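Protein Niban 2 (Homo sapiens, PDB 7CTP) may suppress apoptosis and may promote melanoma cell invasion, and carries a PH domain together with long helices in the part crystallised here. Local coordinates at residues L28-D33 against R213-S218. Sequence-based numbering, arbitrary orientation.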
ATOM      1  N   LEU A  28       0.390  20.391  -4.468  1.00 19.25           N
ATOM      2  CA  LEU A  28      -0.643  20.821  -3.531  1.00 22.21           C
ATOM      3  C   LEU A  28      -1.797  21.522  -4.242  1.00 20.47           C
ATOM      4  O   LEU A  28      -2.924  21.519  -3.732  1.00 22.38           O
ATOM      5  CB  LEU A  28      -0.016  21.718  -2.460  1.00 24.10           C
ATOM      6  CG  LEU A  28       0.904  20.891  -1.545  1.00 20.67           C
ATOM      7  CD1 LEU A  28       1.804  21.810  -0.686  1.00 24.24           C
ATOM      8  CD2 LEU A  28       0.104  19.923  -0.687  1.00 20.85           C
ATOM      9  N   GLN A  29      -1.544  22.118  -5.412  1.00 20.73           N
ATOM     10  CA  GLN A  29      -2.643  22.644  -6.225  1.00 25.38           C
ATOM     11  C   GLN A  29      -3.548  21.519  -6.711  1.00 21.78           C
ATOM     12  O   GLN A  29      -4.777  21.631  -6.647  1.00 21.02           O
ATOM     13  CB  GLN A  29      -2.101  23.448  -7.409  1.00 30.05           C
ATOM     14  CG  GLN A  29      -1.320  24.692  -7.014  1.00 37.72           C
ATOM     15  CD  GLN A  29      -0.693  25.399  -8.208  1.00 53.70           C
ATOM     16  OE1 GLN A  29      -0.023  24.779  -9.042  1.00 44.48           O
ATOM     17  NE2 GLN A  29      -0.908  26.705  -8.296  1.00 46.13           N
ATOM     18  N   PHE A  30      -2.961  20.413  -7.182  1.00 20.78           N
ATOM     19  CA  PHE A  30      -3.771  19.237  -7.509  1.00 20.97           C
ATOM     20  C   PHE A  30      -4.533  18.731  -6.289  1.00 19.89           C
ATOM     21  O   PHE A  30      -5.700  18.326  -6.394  1.00 18.75           O
ATOM     22  CB  PHE A  30      -2.892  18.112  -8.068  1.00 18.79           C
ATOM     23  CG  PHE A  30      -2.467  18.314  -9.497  1.00 23.82           C
ATOM     24  CD1 PHE A  30      -3.352  18.078 -10.539  1.00 31.43           C
ATOM     25  CD2 PHE A  30      -1.171  18.708  -9.798  1.00 26.48           C
ATOM     26  CE1 PHE A  30      -2.950  18.255 -11.863  1.00 35.55           C
ATOM     27  CE2 PHE A  30      -0.766  18.886 -11.123  1.00 30.26           C
ATOM     28  CZ  PHE A  30      -1.660  18.660 -12.149  1.00 31.42           C
ATOM     29  N   TYR A  31      -3.884  18.734  -5.122  1.00 20.01           N
ATOM     30  CA  TYR A  31      -4.510  18.202  -3.915  1.00 19.50           C
ATOM     31  C   TYR A  31      -5.706  19.055  -3.484  1.00 19.95           C
ATOM     32  O   TYR A  31      -6.791  18.524  -3.207  1.00 20.57           O
ATOM     33  CB  TYR A  31      -3.471  18.110  -2.795  1.00 20.29           C
ATOM     34  CG  TYR A  31      -4.033  17.624  -1.495  1.00 20.60           C
ATOM     35  CD1 TYR A  31      -4.344  16.287  -1.315  1.00 18.09           C
ATOM     36  CD2 TYR A  31      -4.283  18.507  -0.451  1.00 22.38           C
ATOM     37  CE1 TYR A  31      -4.873  15.833  -0.127  1.00 21.56           C
ATOM     38  CE2 TYR A  31      -4.816  18.063   0.733  1.00 22.39           C
ATOM     39  CZ  TYR A  31      -5.108  16.732   0.892  1.00 20.85           C
ATOM     40  OH  TYR A  31      -5.634  16.281   2.068  1.00 23.60           O
ATOM     41  N   GLU A  32      -5.529  20.379  -3.420  1.00 19.76           N
ATOM     42  CA  GLU A  32      -6.641  21.244  -3.036  1.00 22.33           C
ATOM     43  C   GLU A  32      -7.789  21.137  -4.032  1.00 21.86           C
ATOM     44  O   GLU A  32      -8.961  21.147  -3.634  1.00 23.39           O
ATOM     45  CB  GLU A  32      -6.176  22.696  -2.896  1.00 23.46           C
ATOM     46  CG  GLU A  32      -5.284  22.931  -1.673  1.00 22.83           C
ATOM     47  CD  GLU A  32      -5.063  24.409  -1.362  1.00 39.51           C
ATOM     48  OE1 GLU A  32      -6.063  25.155  -1.228  1.00 38.33           O
ATOM     49  OE2 GLU A  32      -3.887  24.812  -1.226  1.00 33.11           O
ATOM     50  N   ASP A  33      -7.476  21.001  -5.323  1.00 22.55           N
ATOM     51  CA  ASP A  33      -8.529  20.793  -6.316  1.00 25.04           C
ATOM     52  C   ASP A  33      -9.252  19.473  -6.079  1.00 27.42           C
ATOM     53  O   ASP A  33     -10.488  19.413  -6.139  1.00 25.48           O
ATOM     54  CB  ASP A  33      -7.946  20.836  -7.729  1.00 22.54           C
ATOM     55  CG  ASP A  33      -7.707  22.247  -8.233  1.00 33.84           C
ATOM     56  OD1 ASP A  33      -8.172  23.211  -7.585  1.00 41.93           O
ATOM     57  OD2 ASP A  33      -7.040  22.391  -9.279  1.00 34.34           O
ATOM     58  N   ARG A 213      -1.867  10.797  -8.585  1.00 22.63           N
ATOM     59  CA  ARG A 213      -2.004  10.266  -9.935  1.00 23.81           C
ATOM     60  C   ARG A 213      -2.128  11.392 -10.954  1.00 22.30           C
ATOM     61  O   ARG A 213      -1.503  11.341 -12.021  1.00 25.80           O
ATOM     62  CB  ARG A 213      -3.209   9.329 -10.016  1.00 23.92           C
ATOM     63  CG  ARG A 213      -3.409   8.725 -11.410  1.00 25.14           C
ATOM     64  CD  ARG A 213      -4.592   7.763 -11.448  1.00 28.27           C
ATOM     65  NE  ARG A 213      -5.788   8.329 -10.824  1.00 35.61           N
ATOM     66  CZ  ARG A 213      -6.587   9.231 -11.387  1.00 38.29           C
ATOM     67  NH1 ARG A 213      -6.330   9.690 -12.603  1.00 39.52           N
ATOM     68  NH2 ARG A 213      -7.652   9.670 -10.726  1.00 36.05           N
ATOM     69  N   MET A 214      -2.912  12.433 -10.632  1.00 23.52           N
ATOM     70  CA  MET A 214      -3.089  13.538 -11.574  1.00 29.08           C
ATOM     71  C   MET A 214      -1.808  14.325 -11.774  1.00 29.60           C
ATOM     72  O   MET A 214      -1.530  14.787 -12.887  1.00 24.72           O
ATOM     73  CB  MET A 214      -4.204  14.491 -11.124  1.00 31.60           C
ATOM     74  CG  MET A 214      -5.535  13.868 -10.789  1.00 41.63           C
ATOM     75  SD  MET A 214      -6.403  13.215 -12.219  1.00 52.77           S
ATOM     76  CE  MET A 214      -5.663  14.112 -13.570  1.00 48.20           C
ATOM     77  N   TYR A 215      -1.041  14.529 -10.701  1.00 23.70           N
ATOM     78  CA  TYR A 215       0.261  15.167 -10.847  1.00 24.44           C
ATOM     79  C   TYR A 215       1.168  14.348 -11.759  1.00 23.98           C
ATOM     80  O   TYR A 215       1.789  14.887 -12.683  1.00 26.27           O
ATOM     81  CB  TYR A 215       0.923  15.380  -9.481  1.00 20.09           C
ATOM     82  CG  TYR A 215       2.315  15.981  -9.599  1.00 25.09           C
ATOM     83  CD1 TYR A 215       3.429  15.177  -9.822  1.00 22.58           C
ATOM     84  CD2 TYR A 215       2.508  17.354  -9.537  1.00 23.05           C
ATOM     85  CE1 TYR A 215       4.687  15.712  -9.963  1.00 24.65           C
ATOM     86  CE2 TYR A 215       3.783  17.901  -9.671  1.00 23.83           C
ATOM     87  CZ  TYR A 215       4.859  17.075  -9.893  1.00 27.10           C
ATOM     88  OH  TYR A 215       6.129  17.611 -10.033  1.00 27.06           O
ATOM     89  N   ARG A 216       1.257  13.038 -11.512  1.00 22.77           N
ATOM     90  CA  ARG A 216       2.110  12.190 -12.338  1.00 25.60           C
ATOM     91  C   ARG A 216       1.640  12.187 -13.791  1.00 24.87           C
ATOM     92  O   ARG A 216       2.463  12.254 -14.712  1.00 24.47           O
ATOM     93  CB  ARG A 216       2.171  10.778 -11.746  1.00 25.64           C
ATOM     94  CG  ARG A 216       3.019  10.738 -10.459  1.00 26.88           C
ATOM     95  CD  ARG A 216       3.317   9.342  -9.915  1.00 29.37           C
ATOM     96  NE  ARG A 216       4.496   8.714 -10.525  1.00 31.67           N
ATOM     97  CZ  ARG A 216       4.412   7.687 -11.362  1.00 34.61           C
ATOM     98  NH1 ARG A 216       5.502   7.146 -11.884  1.00 31.14           N
ATOM     99  NH2 ARG A 216       3.218   7.192 -11.661  1.00 35.99           N
ATOM    100  N   GLN A 217       0.322  12.164 -14.014  1.00 26.75           N
ATOM    101  CA  GLN A 217      -0.205  12.245 -15.376  1.00 24.83           C
ATOM    102  C   GLN A 217       0.207  13.544 -16.057  1.00 27.76           C
ATOM    103  O   GLN A 217       0.441  13.568 -17.268  1.00 32.83           O
ATOM    104  CB  GLN A 217      -1.729  12.111 -15.354  1.00 29.78           C
ATOM    105  CG  GLN A 217      -2.212  10.683 -15.242  1.00 33.91           C
ATOM    106  CD  GLN A 217      -3.716  10.567 -15.116  1.00 30.34           C
ATOM    107  OE1 GLN A 217      -4.222   9.561 -14.628  1.00 34.53           O
ATOM    108  NE2 GLN A 217      -4.440  11.604 -15.534  1.00 38.70           N
ATOM    109  N   SER A 218       0.298  14.639 -15.299  1.00 27.03           N
ATOM    110  CA  SER A 218       0.703  15.917 -15.876  1.00 29.23           C
ATOM    111  C   SER A 218       2.171  15.917 -16.280  1.00 32.43           C
ATOM    112  O   SER A 218       2.588  16.770 -17.073  1.00 31.41           O
ATOM    113  CB  SER A 218       0.411  17.048 -14.889  1.00 30.50           C
ATOM    114  OG  SER A 218       1.488  17.223 -13.983  1.00 26.80           O
TER
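Phe30 holds its CG anti to its carbonyl carbon (chi1 -77°), whereas Tyr215 turns CG anti to the backbone N (chi1 177°); the first torsion sends the phenyl ring out to helix 204-218, and the second swings the phenol aside, leaving the backbone of Tyr215 beneath that ring. The pair illustrates how one aromatic side chain can join two steeply crossing helices: segments 28-33 and 213-218, on helices 10-48 and 204-218, cross at 134° with axes 9.5 Å apart, and the chain between them holds the antiparallel sheet of the PH domain. A CH-pi interaction lies at the centre: Tyr215 CA sits over the face of the Phe30 ring, 4.0 Å from its centroid. Met214 CB meets the same ring at Phe30 CD1, 3.7 Å away; the methionine chain then bends at chi2 and chi3, and also touches Gln34. The Phe30 and Tyr215 side chains cross at about a right angle, Phe30 CD2 coming to the edge of the Tyr215 ring, 3.9 Å from Tyr215 CD2, while the phenol's OH is hydrogen-bonded to Glu243. Replacing Phe30 by an alanine removes the ring, which would probably leave a gap beside Met214 CB and Tyr215 CA without its CH-pi partner. Ser218 OG donates in the carbonyl plane to a lone pair of Tyr215 O (2.7 Å), and Ser218 CB lies 3.8 Å from Phe30 CZ.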